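Long-range contact in GDP-mannose-dependent alpha-(1-6)-phosphatidylinositol monomannoside mannosyltransferase (Corynebacterium glutamicum, PDB 3OKP), which is a two-domain glycosyltransferase of the GT-B fold, here holding guanosine-5'-diphosphate-alpha-D-mannose: residues A[280-293]-A[308-320]. Sequence-based numbering, arbitrary orientation.
With GDD (guanosine-5'-diphosphate-alpha-D-mannose), chain B.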
loop_
_atom_site.group_PDB
_atom_site.type_symbol
_atom_site.label_atom_id
_atom_site.label_comp_id
_atom_site.label_asym_id
_atom_site.label_seq_id
_atom_site.Cartn_x
_atom_site.Cartn_y
_atom_site.Cartn_z
ATOM N N ALA A 280 -4.506 9.749 9.566
ATOM C CA ALA A 280 -4.043 10.428 8.354
ATOM C C ALA A 280 -4.923 11.619 7.976
ATOM O O ALA A 280 -6.153 11.528 8.006
ATOM C CB ALA A 280 -3.962 9.437 7.189
ATOM N N ARG A 281 -4.279 12.734 7.642
ATOM C CA ARG A 281 -4.978 13.921 7.151
ATOM C C ARG A 281 -4.454 14.317 5.773
ATOM O O ARG A 281 -3.277 14.112 5.462
ATOM C CB ARG A 281 -4.851 15.093 8.136
ATOM C CG ARG A 281 -3.446 15.671 8.272
ATOM C CD ARG A 281 -3.447 16.938 9.115
ATOM N NE ARG A 281 -2.098 17.473 9.295
ATOM C CZ ARG A 281 -1.242 17.073 10.232
ATOM N NH1 ARG A 281 -1.582 16.122 11.092
ATOM N NH2 ARG A 281 -0.037 17.627 10.308
ATOM N N THR A 282 -5.335 14.877 4.949
ATOM C CA THR A 282 -4.942 15.381 3.636
ATOM C C THR A 282 -4.291 16.755 3.776
ATOM O O THR A 282 -4.812 17.632 4.467
ATOM C CB THR A 282 -6.140 15.424 2.664
ATOM O OG1 THR A 282 -6.661 14.101 2.511
ATOM C CG2 THR A 282 -5.720 15.954 1.292
ATOM N N ARG A 283 -3.138 16.912 3.129
ATOM C CA ARG A 283 -2.366 18.150 3.151
ATOM C C ARG A 283 -1.914 18.512 1.739
ATOM O O ARG A 283 -2.430 17.974 0.756
ATOM C CB ARG A 283 -1.137 17.986 4.049
ATOM C CG ARG A 283 -1.429 17.971 5.540
ATOM C CD ARG A 283 -0.211 17.533 6.341
ATOM N NE ARG A 283 1.047 17.946 5.718
ATOM C CZ ARG A 283 1.735 19.041 6.028
ATOM N NH1 ARG A 283 1.313 19.871 6.975
ATOM N NH2 ARG A 283 2.862 19.301 5.388
ATOM N N GLY A 284 -0.942 19.419 1.651
ATOM C CA GLY A 284 -0.308 19.789 0.387
ATOM C C GLY A 284 -1.280 20.250 -0.682
ATOM O O GLY A 284 -1.116 19.925 -1.858
ATOM N N GLY A 285 -2.296 21.004 -0.264
ATOM C CA GLY A 285 -3.309 21.533 -1.174
ATOM C C GLY A 285 -4.189 20.473 -1.807
ATOM O O GLY A 285 -4.724 20.680 -2.894
ATOM N N GLY A 286 -4.339 19.338 -1.124
ATOM C CA GLY A 286 -5.091 18.198 -1.651
ATOM C C GLY A 286 -4.236 17.140 -2.333
ATOM O O GLY A 286 -4.744 16.087 -2.733
ATOM N N LEU A 287 -2.938 17.408 -2.458
ATOM C CA LEU A 287 -2.012 16.510 -3.161
ATOM C C LEU A 287 -1.242 15.567 -2.228
ATOM O O LEU A 287 -0.793 14.496 -2.656
ATOM C CB LEU A 287 -1.047 17.321 -4.038
ATOM C CG LEU A 287 -1.396 17.586 -5.514
ATOM C CD1 LEU A 287 -2.890 17.483 -5.842
ATOM C CD2 LEU A 287 -0.839 18.934 -5.959
ATOM N N ASP A 288 -1.079 15.979 -0.971
ATOM C CA ASP A 288 -0.464 15.139 0.047
ATOM C C ASP A 288 -1.570 14.320 0.720
ATOM O O ASP A 288 -2.185 14.761 1.696
ATOM C CB ASP A 288 0.295 16.008 1.055
ATOM C CG ASP A 288 1.309 15.227 1.865
ATOM O OD1 ASP A 288 1.833 14.209 1.361
ATOM O OD2 ASP A 288 1.587 15.640 3.010
ATOM N N VAL A 289 -1.819 13.133 0.178
ATOM C CA VAL A 289 -2.987 12.350 0.552
ATOM C C VAL A 289 -2.669 10.863 0.728
ATOM O O VAL A 289 -1.759 10.330 0.085
ATOM C CB VAL A 289 -4.126 12.573 -0.498
ATOM C CG1 VAL A 289 -3.769 11.953 -1.861
ATOM C CG2 VAL A 289 -5.456 12.066 0.007
ATOM N N GLU A 290 -3.420 10.212 1.615
ATOM C CA GLU A 290 -3.317 8.775 1.818
ATOM C C GLU A 290 -4.098 8.057 0.723
ATOM O O GLU A 290 -5.330 8.065 0.722
ATOM C CB GLU A 290 -3.840 8.394 3.211
ATOM C CG GLU A 290 -3.454 6.996 3.676
ATOM C CD GLU A 290 -1.953 6.816 3.837
ATOM O OE1 GLU A 290 -1.299 7.679 4.461
ATOM O OE2 GLU A 290 -1.426 5.802 3.340
ATOM N N GLY A 291 -3.372 7.452 -0.213
ATOM C CA GLY A 291 -3.979 6.763 -1.350
ATOM C C GLY A 291 -4.864 5.611 -0.919
ATOM O O GLY A 291 -5.985 5.457 -1.409
ATOM N N LEU A 292 -4.350 4.798 -0.002
ATOM C CA LEU A 292 -5.125 3.720 0.595
ATOM C C LEU A 292 -4.738 3.535 2.059
ATOM O O LEU A 292 -5.533 3.825 2.956
ATOM C CB LEU A 292 -4.960 2.417 -0.199
ATOM C CG LEU A 292 -5.780 1.209 0.272
ATOM C CD1 LEU A 292 -7.285 1.424 0.064
ATOM C CD2 LEU A 292 -5.307 -0.049 -0.429
ATOM N N GLY A 293 -3.513 3.074 2.296
ATOM C CA GLY A 293 -3.022 2.866 3.654
ATOM C C GLY A 293 -2.917 1.396 3.994
ATOM O O GLY A 293 -3.789 0.837 4.662
ATOM N N ALA A 308 -8.415 4.930 11.966
ATOM C CA ALA A 308 -7.916 5.470 10.706
ATOM C C ALA A 308 -8.304 6.937 10.565
ATOM O O ALA A 308 -9.197 7.425 11.267
ATOM C CB ALA A 308 -8.451 4.653 9.533
ATOM N N GLY A 309 -7.620 7.637 9.665
ATOM C CA GLY A 309 -7.911 9.042 9.388
ATOM C C GLY A 309 -8.885 9.229 8.241
ATOM O O GLY A 309 -9.324 8.259 7.612
ATOM N N THR A 310 -9.221 10.486 7.975
ATOM C CA THR A 310 -10.199 10.838 6.946
ATOM C C THR A 310 -9.569 11.014 5.562
ATOM O O THR A 310 -10.287 11.163 4.573
ATOM C CB THR A 310 -10.945 12.139 7.305
ATOM O OG1 THR A 310 -9.990 13.178 7.560
ATOM C CG2 THR A 310 -11.830 11.941 8.537
ATOM N N SER A 311 -8.239 10.996 5.499
ATOM C CA SER A 311 -7.506 11.287 4.263
ATOM C C SER A 311 -7.686 10.249 3.161
ATOM O O SER A 311 -7.489 9.054 3.386
ATOM C CB SER A 311 -6.014 11.445 4.547
ATOM O OG SER A 311 -5.320 11.859 3.381
ATOM N N GLY A 312 -8.052 10.728 1.974
ATOM C CA GLY A 312 -8.087 9.910 0.762
ATOM C C GLY A 312 -8.823 8.590 0.859
ATOM O O GLY A 312 -10.018 8.554 1.158
ATOM N N GLY A 313 -8.099 7.503 0.598
ATOM C CA GLY A 313 -8.676 6.159 0.620
ATOM C C GLY A 313 -8.601 5.445 1.959
ATOM O O GLY A 313 -9.024 4.296 2.068
ATOM N N ALA A 314 -8.068 6.121 2.980
ATOM C CA ALA A 314 -7.936 5.537 4.326
ATOM C C ALA A 314 -9.226 4.929 4.902
ATOM O O ALA A 314 -9.190 3.803 5.406
ATOM C CB ALA A 314 -7.326 6.541 5.309
ATOM N N PRO A 315 -10.364 5.663 4.841
ATOM C CA PRO A 315 -11.608 5.084 5.371
ATOM C C PRO A 315 -12.066 3.807 4.651
ATOM O O PRO A 315 -12.809 3.012 5.231
ATOM C CB PRO A 315 -12.635 6.210 5.170
ATOM C CG PRO A 315 -11.831 7.453 5.067
ATOM C CD PRO A 315 -10.590 7.033 4.337
ATOM N N GLU A 316 -11.610 3.607 3.412
ATOM C CA GLU A 316 -11.988 2.436 2.609
ATOM C C GLU A 316 -11.373 1.126 3.113
ATOM O O GLU A 316 -11.803 0.041 2.707
ATOM C CB GLU A 316 -11.608 2.639 1.135
ATOM C CG GLU A 316 -12.326 3.791 0.432
ATOM C CD GLU A 316 -11.813 4.031 -0.983
ATOM O OE1 GLU A 316 -11.676 3.052 -1.750
ATOM O OE2 GLU A 316 -11.544 5.203 -1.331
ATOM N N THR A 317 -10.374 1.226 3.987
ATOM C CA THR A 317 -9.672 0.045 4.502
ATOM C C THR A 317 -10.408 -0.650 5.649
ATOM O O THR A 317 -10.172 -1.831 5.912
ATOM C CB THR A 317 -8.240 0.380 4.976
ATOM O OG1 THR A 317 -8.297 1.314 6.058
ATOM C CG2 THR A 317 -7.404 0.960 3.835
ATOM N N VAL A 318 -11.289 0.087 6.322
ATOM C CA VAL A 318 -11.987 -0.414 7.511
ATOM C C VAL A 318 -13.508 -0.462 7.342
ATOM O O VAL A 318 -14.073 0.216 6.479
ATOM C CB VAL A 318 -11.644 0.420 8.783
ATOM C CG1 VAL A 318 -10.155 0.313 9.123
ATOM C CG2 VAL A 318 -12.074 1.884 8.624
ATOM N N THR A 319 -14.154 -1.280 8.170
ATOM C CA THR A 319 -15.613 -1.319 8.269
ATOM C C THR A 319 -15.993 -0.890 9.691
ATOM O O THR A 319 -15.127 -0.864 10.566
ATOM C CB THR A 319 -16.180 -2.737 7.983
ATOM O OG1 THR A 319 -15.975 -3.581 9.120
ATOM C CG2 THR A 319 -15.525 -3.365 6.749
ATOM N N PRO A 320 -17.278 -0.543 9.930
ATOM C CA PRO A 320 -17.725 -0.229 11.295
ATOM C C PRO A 320 -17.432 -1.336 12.318
ATOM O O PRO A 320 -17.348 -1.057 13.515
ATOM C CB PRO A 320 -19.237 -0.043 11.130
ATOM C CG PRO A 320 -19.399 0.396 9.718
ATOM C CD PRO A 320 -18.375 -0.390 8.956
HETATM N N2 GDD B . 10.098 -2.767 8.286
HETATM C C2 GDD B . 9.417 -1.632 8.582
HETATM N N1 GDD B . 9.792 -0.880 9.645
HETATM N N3 GDD B . 8.367 -1.261 7.814
HETATM C C4 GDD B . 7.673 -0.127 8.098
HETATM C C5 GDD B . 8.045 0.656 9.180
HETATM C C6 GDD B . 9.126 0.258 9.959
HETATM O O6 GDD B . 9.486 0.942 10.940
HETATM N N7 GDD B . 7.200 1.706 9.227
HETATM C C8 GDD B . 6.329 1.578 8.200
HETATM N N9 GDD B . 6.623 0.461 7.516
HETATM C "C1'" GDD B . 5.922 -0.071 6.319
HETATM C "C2'" GDD B . 4.546 -0.599 6.694
HETATM O "O2'" GDD B . 4.606 -1.943 7.176
HETATM C "C3'" GDD B . 3.774 -0.477 5.395
HETATM O "O3'" GDD B . 3.877 -1.690 4.641
HETATM C "C4'" GDD B . 4.453 0.662 4.640
HETATM O "O4'" GDD B . 5.691 0.921 5.314
HETATM C "C5'" GDD B . 3.595 1.926 4.628
HETATM O "O5'" GDD B . 2.796 1.992 3.444
HETATM P PA GDD B . 1.565 2.757 3.383
HETATM O O1A GDD B . 0.957 2.468 2.328
HETATM O O2A GDD B . 0.825 2.473 4.358
HETATM O O3A GDD B . 1.831 4.184 3.412
HETATM P PB GDD B . 2.749 4.875 2.521
HETATM O O2B GDD B . 2.722 4.385 1.372
HETATM O O3B GDD B . 2.423 6.080 2.459
HETATM O O1B GDD B . 4.090 4.802 3.047
HETATM O O HOH W 1 -7.633 12.969 9.767
HETATM O O HOH W 2 -2.638 11.739 4.716
HETATM O O HOH W 3 -8.038 14.842 5.726
HETATM O O HOH W 4 -9.090 13.635 1.516
#
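Ser-311 sets its hydroxyl between the two arms of loop 280-293 and is hydrogen-bonded to both. With OG turned anti to the backbone N (chi1 -174°), the oxygen accepts an almost straight hydrogen bond (175° at the hydrogen) from Glu-290 N on the returning arm, at 3.1 Å. On the outgoing arm, Thr-282 OG1 is hydrogen-bonded to Ser-311 OG at 2.8 Å, while a water ties Ser-311 OG to Arg-281 O. Ser-311 N adds a weak bond to Ala-280 O, and Ser-311 CB packs on Ala-280 CB at 3.9 Å.

Packing stays tight through the type II' turn from Ser-311 to Ala-314. Gly-313 N donates to Glu-290 O at 2.8 Å, and CA-H...O contacts pair Gly-312, Gly-313 and Ala-314 in order with the carbonyl oxygens of Glu-290, Gly-291 and Leu-292. Gly-312, with its positive phi, and Gly-313 thus bring their backbones right up to the facing loop. Val-289 CG2 covers Gly-312 CA at 3.5 Å. Farther along, Thr-317 CG2 meets Leu-292 CD1 at 3.8 Å; Thr-317 OG1 turns back to Ala-314 O.

The Thr-282 and Thr-310 side is looser and wetter: one water joins Thr-282 N to Thr-310 OG1, another Thr-282 OG1 to Gly-312 N.

Glu-290 turns its carboxylate away from the turn: its OE1 forms salt bridges with Arg-210 and Lys-211, and OE2 lies 3.6 Å from O3A of guanosine-5'-diphosphate-alpha-D-mannose. Glu-290 and Gly-293 belong to that ligand's pocket. The two loops follow neighbouring strands, 275-278 and 306-308, of the six-stranded parallel sheet in the C-terminal Rossmann-like domain of the GT-B fold. Tyr-296 of helix 294-301 packs on Ala-280, Ala-314 and Thr-317, Tyr-150 of helix 149-159 touches Val-289, and strand 323-325 meets Thr-310 and Pro-315 through Val-325.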